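Long-range contact in putative extracellular solute-binding protein (Bordetella bronchiseptica, PDB 4P56), which probably captures mandelate in the periplasm as the solute-binding component of a TRAP transport system: residues V138-G149 with L233-R244. Numbering follows the deposited sequence.
Sequences VRLLGIYAHGPG and LYSDTHAVIINR. With RMN ((R)-mandelic acid), chain D.
Leu233 N donates to Gly149 O, and Tyr234 O takes the Gly149 N-H in return. The Tyr234 ring lies against Gly149, CE1 3.4 Å from Gly149 CA, while its OH reaches a water that also bonds His146 NE2 and both the hydroxyl O8 and carboxylate O11 of (R)-mandelate. Ser235 OG donates to His146 O from above the carbonyl plane (3.0 Å), and the His146 ring is held by its own bond from ND1 to Gly147 O, 2.7 Å and in the ring plane. The Asp236 backbone N lies over one face of that imidazole, toward its rim; Asp236 OD2 accepts the hydroxyl O8 of mandelate at 2.8 Å and is also bonded to Ser91.

From Thr237 the chains run as antiparallel strands. His238 ND1 meets Tyr144 OH in a 2.8 Å hydrogen bond, in the imidazole plane, while His238 CB lies over the phenol face; Tyr144 chi1 of 59° sets CG between backbone N and carbonyl carbon, turning the ring across its partner. The CE1–NE2 edge of the His238 ring borders mandelate C2. Val240 O receives Leu141 N at 2.8 Å and, weakly, Gly142 N: a classic beta bulge. Farther on, Ile242 CG2 packs on Arg139 CB (3.6 Å) and Leu141 CG. This antiparallel pair, with strand 87-91 beyond 237-242, leads into paired connecting segments bordering the ligand cleft, an arrangement typical of two-domain TRAP solute-binding proteins.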
loop_
_atom_site.group_PDB
_atom_site.type_symbol
_atom_site.label_atom_id
_atom_site.label_comp_id
_atom_site.label_asym_id
_atom_site.label_seq_id
_atom_site.Cartn_x
_atom_site.Cartn_y
_atom_site.Cartn_z
ATOM N N VAL A 138 -6.872 -11.917 -13.601
ATOM C CA VAL A 138 -7.965 -11.499 -12.713
ATOM C C VAL A 138 -8.512 -10.157 -13.225
ATOM O O VAL A 138 -7.897 -9.505 -14.094
ATOM C CB VAL A 138 -7.515 -11.312 -11.246
ATOM C CG1 VAL A 138 -6.904 -12.626 -10.681
ATOM C CG2 VAL A 138 -6.515 -10.165 -11.128
ATOM N N ARG A 139 -9.673 -9.740 -12.735
ATOM C CA ARG A 139 -10.150 -8.402 -13.074
ATOM C C ARG A 139 -9.675 -7.441 -12.029
ATOM O O ARG A 139 -9.863 -7.665 -10.838
ATOM C CB ARG A 139 -11.665 -8.324 -13.199
ATOM C CG ARG A 139 -12.150 -6.883 -13.320
ATOM C CD ARG A 139 -13.664 -6.772 -13.437
ATOM N NE ARG A 139 -14.079 -7.038 -14.809
ATOM C CZ ARG A 139 -14.220 -6.118 -15.758
ATOM N NH1 ARG A 139 -14.025 -4.826 -15.507
ATOM N NH2 ARG A 139 -14.589 -6.500 -16.972
ATOM N N LEU A 140 -8.996 -6.384 -12.474
ATOM C CA LEU A 140 -8.534 -5.341 -11.564
ATOM C C LEU A 140 -9.674 -4.352 -11.345
ATOM O O LEU A 140 -10.117 -3.692 -12.270
ATOM C CB LEU A 140 -7.328 -4.611 -12.161
ATOM C CG LEU A 140 -6.749 -3.438 -11.368
ATOM C CD1 LEU A 140 -6.255 -3.857 -9.992
ATOM C CD2 LEU A 140 -5.635 -2.741 -12.159
ATOM N N LEU A 141 -10.138 -4.240 -10.113
ATOM C CA LEU A 141 -11.224 -3.307 -9.808
ATOM C C LEU A 141 -10.659 -1.914 -9.450
ATOM O O LEU A 141 -11.210 -0.891 -9.844
ATOM C CB LEU A 141 -12.095 -3.839 -8.675
ATOM C CG LEU A 141 -12.939 -5.059 -8.998
ATOM C CD1 LEU A 141 -13.661 -5.544 -7.742
ATOM C CD2 LEU A 141 -13.985 -4.794 -10.142
ATOM N N GLY A 142 -9.558 -1.871 -8.713
ATOM C CA GLY A 142 -9.034 -0.591 -8.266
ATOM C C GLY A 142 -7.720 -0.738 -7.532
ATOM O O GLY A 142 -7.308 -1.855 -7.235
ATOM N N ILE A 143 -7.071 0.393 -7.274
ATOM C CA ILE A 143 -5.817 0.427 -6.568
ATOM C C ILE A 143 -5.927 1.528 -5.527
ATOM O O ILE A 143 -6.607 2.520 -5.731
ATOM C CB ILE A 143 -4.642 0.730 -7.523
ATOM C CG1 ILE A 143 -4.387 -0.449 -8.455
ATOM C CG2 ILE A 143 -3.388 1.071 -6.736
ATOM C CD1 ILE A 143 -3.448 -0.097 -9.640
ATOM N N TYR A 144 -5.258 1.345 -4.408
ATOM C CA TYR A 144 -5.142 2.382 -3.402
ATOM C C TYR A 144 -3.707 2.328 -2.849
ATOM O O TYR A 144 -2.953 1.410 -3.130
ATOM C CB TYR A 144 -6.190 2.205 -2.266
ATOM C CG TYR A 144 -6.108 0.876 -1.516
ATOM C CD1 TYR A 144 -5.150 0.657 -0.551
ATOM C CD2 TYR A 144 -6.984 -0.145 -1.790
ATOM C CE1 TYR A 144 -5.066 -0.546 0.122
ATOM C CE2 TYR A 144 -6.914 -1.360 -1.124
ATOM C CZ TYR A 144 -5.945 -1.553 -0.175
ATOM O OH TYR A 144 -5.863 -2.757 0.493
ATOM N N ALA A 145 -3.363 3.313 -2.038
ATOM C CA ALA A 145 -2.034 3.372 -1.422
ATOM C C ALA A 145 -2.234 3.708 0.028
ATOM O O ALA A 145 -3.246 4.320 0.373
ATOM C CB ALA A 145 -1.210 4.438 -2.082
ATOM N N HIS A 146 -1.291 3.328 0.888
ATOM C CA HIS A 146 -1.360 3.793 2.259
ATOM C C HIS A 146 -0.690 5.164 2.412
ATOM O O HIS A 146 -0.286 5.787 1.422
ATOM C CB HIS A 146 -0.843 2.726 3.259
ATOM C CG HIS A 146 0.633 2.402 3.200
ATOM N ND1 HIS A 146 1.638 3.344 3.345
ATOM C CD2 HIS A 146 1.266 1.199 3.178
ATOM C CE1 HIS A 146 2.812 2.741 3.345
ATOM N NE2 HIS A 146 2.617 1.432 3.244
ATOM N N GLY A 147 -0.583 5.634 3.641
ATOM C CA GLY A 147 -0.054 6.959 3.877
ATOM C C GLY A 147 1.452 6.999 3.839
ATOM O O GLY A 147 2.095 6.030 3.447
ATOM N N PRO A 148 2.024 8.141 4.226
ATOM C CA PRO A 148 3.466 8.348 4.250
ATOM C C PRO A 148 4.151 7.278 5.086
ATOM O O PRO A 148 3.745 7.042 6.230
ATOM C CB PRO A 148 3.626 9.698 4.957
ATOM C CG PRO A 148 2.322 10.361 4.874
ATOM C CD PRO A 148 1.270 9.337 4.648
ATOM N N GLY A 149 5.174 6.657 4.518
ATOM C CA GLY A 149 5.947 5.640 5.222
ATOM C C GLY A 149 6.873 6.293 6.237
ATOM O O GLY A 149 7.421 7.387 6.021
ATOM N N LEU A 233 8.660 8.556 3.456
ATOM C CA LEU A 233 9.907 7.940 3.059
ATOM C C LEU A 233 9.695 7.054 1.845
ATOM O O LEU A 233 10.608 6.866 1.025
ATOM C CB LEU A 233 10.486 7.131 4.217
ATOM C CG LEU A 233 11.797 6.386 3.946
ATOM C CD1 LEU A 233 12.908 7.355 3.518
ATOM C CD2 LEU A 233 12.240 5.580 5.142
ATOM N N TYR A 234 8.487 6.516 1.733
ATOM C CA TYR A 234 8.102 5.602 0.648
ATOM C C TYR A 234 6.604 5.361 0.903
ATOM O O TYR A 234 6.024 5.846 1.899
ATOM C CB TYR A 234 8.861 4.251 0.751
ATOM C CG TYR A 234 8.263 3.475 1.876
ATOM C CD1 TYR A 234 8.599 3.773 3.172
ATOM C CD2 TYR A 234 7.266 2.520 1.651
ATOM C CE1 TYR A 234 7.978 3.162 4.230
ATOM C CE2 TYR A 234 6.660 1.879 2.702
ATOM C CZ TYR A 234 7.012 2.216 3.998
ATOM O OH TYR A 234 6.416 1.626 5.095
ATOM N N SER A 235 5.951 4.654 0.004
ATOM C CA SER A 235 4.610 4.178 0.288
ATOM C C SER A 235 4.445 2.828 -0.421
ATOM O O SER A 235 5.411 2.289 -0.954
ATOM C CB SER A 235 3.572 5.215 -0.160
ATOM O OG SER A 235 2.274 4.764 0.160
ATOM N N ASP A 236 3.234 2.293 -0.425
ATOM C CA ASP A 236 2.949 0.981 -1.029
ATOM C C ASP A 236 1.546 1.076 -1.597
ATOM O O ASP A 236 0.718 1.864 -1.097
ATOM C CB ASP A 236 3.016 -0.140 0.011
ATOM C CG ASP A 236 2.713 -1.518 -0.579
ATOM O OD1 ASP A 236 3.014 -1.780 -1.784
ATOM O OD2 ASP A 236 2.145 -2.349 0.175
ATOM N N THR A 237 1.293 0.321 -2.667
ATOM C CA THR A 237 -0.025 0.319 -3.293
ATOM C C THR A 237 -0.582 -1.078 -3.155
ATOM O O THR A 237 0.171 -2.034 -3.163
ATOM C CB THR A 237 0.023 0.748 -4.779
ATOM O OG1 THR A 237 1.048 0.035 -5.480
ATOM C CG2 THR A 237 0.332 2.270 -4.901
ATOM N N HIS A 238 -1.893 -1.179 -3.023
ATOM C CA HIS A 238 -2.563 -2.449 -3.077
ATOM C C HIS A 238 -3.545 -2.453 -4.232
ATOM O O HIS A 238 -4.006 -1.400 -4.669
ATOM C CB HIS A 238 -3.357 -2.676 -1.783
ATOM C CG HIS A 238 -2.518 -2.839 -0.565
ATOM N ND1 HIS A 238 -3.075 -2.999 0.687
ATOM C CD2 HIS A 238 -1.174 -2.826 -0.381
ATOM C CE1 HIS A 238 -2.110 -3.111 1.584
ATOM N NE2 HIS A 238 -0.948 -3.005 0.959
ATOM N N ALA A 239 -3.900 -3.639 -4.697
ATOM C CA ALA A 239 -4.930 -3.781 -5.725
ATOM C C ALA A 239 -6.129 -4.533 -5.162
ATOM O O ALA A 239 -5.964 -5.494 -4.434
ATOM C CB ALA A 239 -4.374 -4.522 -6.933
ATOM N N VAL A 240 -7.344 -4.105 -5.516
ATOM C CA VAL A 240 -8.513 -4.926 -5.239
ATOM C C VAL A 240 -8.902 -5.659 -6.556
ATOM O O VAL A 240 -9.076 -5.031 -7.611
ATOM C CB VAL A 240 -9.663 -4.070 -4.712
ATOM C CG1 VAL A 240 -10.918 -4.923 -4.557
ATOM C CG2 VAL A 240 -9.273 -3.449 -3.387
ATOM N N ILE A 241 -9.024 -6.981 -6.479
ATOM C CA ILE A 241 -9.197 -7.832 -7.638
ATOM C C ILE A 241 -10.399 -8.778 -7.471
ATOM O O ILE A 241 -10.813 -9.089 -6.346
ATOM C CB ILE A 241 -7.899 -8.650 -7.932
ATOM C CG1 ILE A 241 -7.480 -9.465 -6.730
ATOM C CG2 ILE A 241 -6.703 -7.703 -8.267
ATOM C CD1 ILE A 241 -6.393 -10.472 -7.001
ATOM N N ILE A 242 -10.964 -9.205 -8.605
ATOM C CA ILE A 242 -12.062 -10.155 -8.600
ATOM C C ILE A 242 -11.860 -11.212 -9.662
ATOM O O ILE A 242 -11.310 -10.971 -10.744
ATOM C CB ILE A 242 -13.444 -9.434 -8.751
ATOM C CG1 ILE A 242 -14.578 -10.437 -8.607
ATOM C CG2 ILE A 242 -13.522 -8.682 -10.081
ATOM C CD1 ILE A 242 -15.958 -9.770 -8.389
ATOM N N ASN A 243 -12.259 -12.419 -9.314
ATOM C CA ASN A 243 -12.160 -13.525 -10.226
ATOM C C ASN A 243 -13.039 -13.221 -11.449
ATOM O O ASN A 243 -14.169 -12.717 -11.307
ATOM C CB ASN A 243 -12.670 -14.778 -9.526
ATOM C CG ASN A 243 -12.773 -15.960 -10.476
ATOM O OD1 ASN A 243 -13.808 -16.151 -11.092
ATOM N ND2 ASN A 243 -11.694 -16.719 -10.619
ATOM N N ARG A 244 -12.532 -13.507 -12.647
ATOM C CA ARG A 244 -13.241 -13.102 -13.864
ATOM C C ARG A 244 -14.537 -13.868 -14.081
ATOM O O ARG A 244 -15.513 -13.327 -14.597
ATOM C CB ARG A 244 -12.333 -13.264 -15.099
ATOM C CG ARG A 244 -11.244 -12.232 -15.135
ATOM C CD ARG A 244 -10.332 -12.438 -16.349
ATOM N NE ARG A 244 -9.500 -11.259 -16.507
ATOM C CZ ARG A 244 -8.386 -11.218 -17.225
ATOM N NH1 ARG A 244 -7.964 -12.301 -17.868
ATOM N NH2 ARG A 244 -7.690 -10.091 -17.276
HETATM C C1 RMN D . 1.382 -3.003 4.376
HETATM C C2 RMN D . 0.324 -3.900 4.388
HETATM C C3 RMN D . -0.703 -3.765 5.305
HETATM C C4 RMN D . -0.667 -2.755 6.251
HETATM C C5 RMN D . 0.399 -1.859 6.251
HETATM C C6 RMN D . 1.410 -1.989 5.313
HETATM C C7 RMN D . 2.506 -3.165 3.389
HETATM C C10 RMN D . 3.708 -3.695 4.113
HETATM O O8 RMN D . 2.905 -1.972 2.829
HETATM O O11 RMN D . 4.568 -2.919 4.654
HETATM O O12 RMN D . 3.841 -4.949 4.242
HETATM O O HOH W 1 4.583 -0.154 4.505
#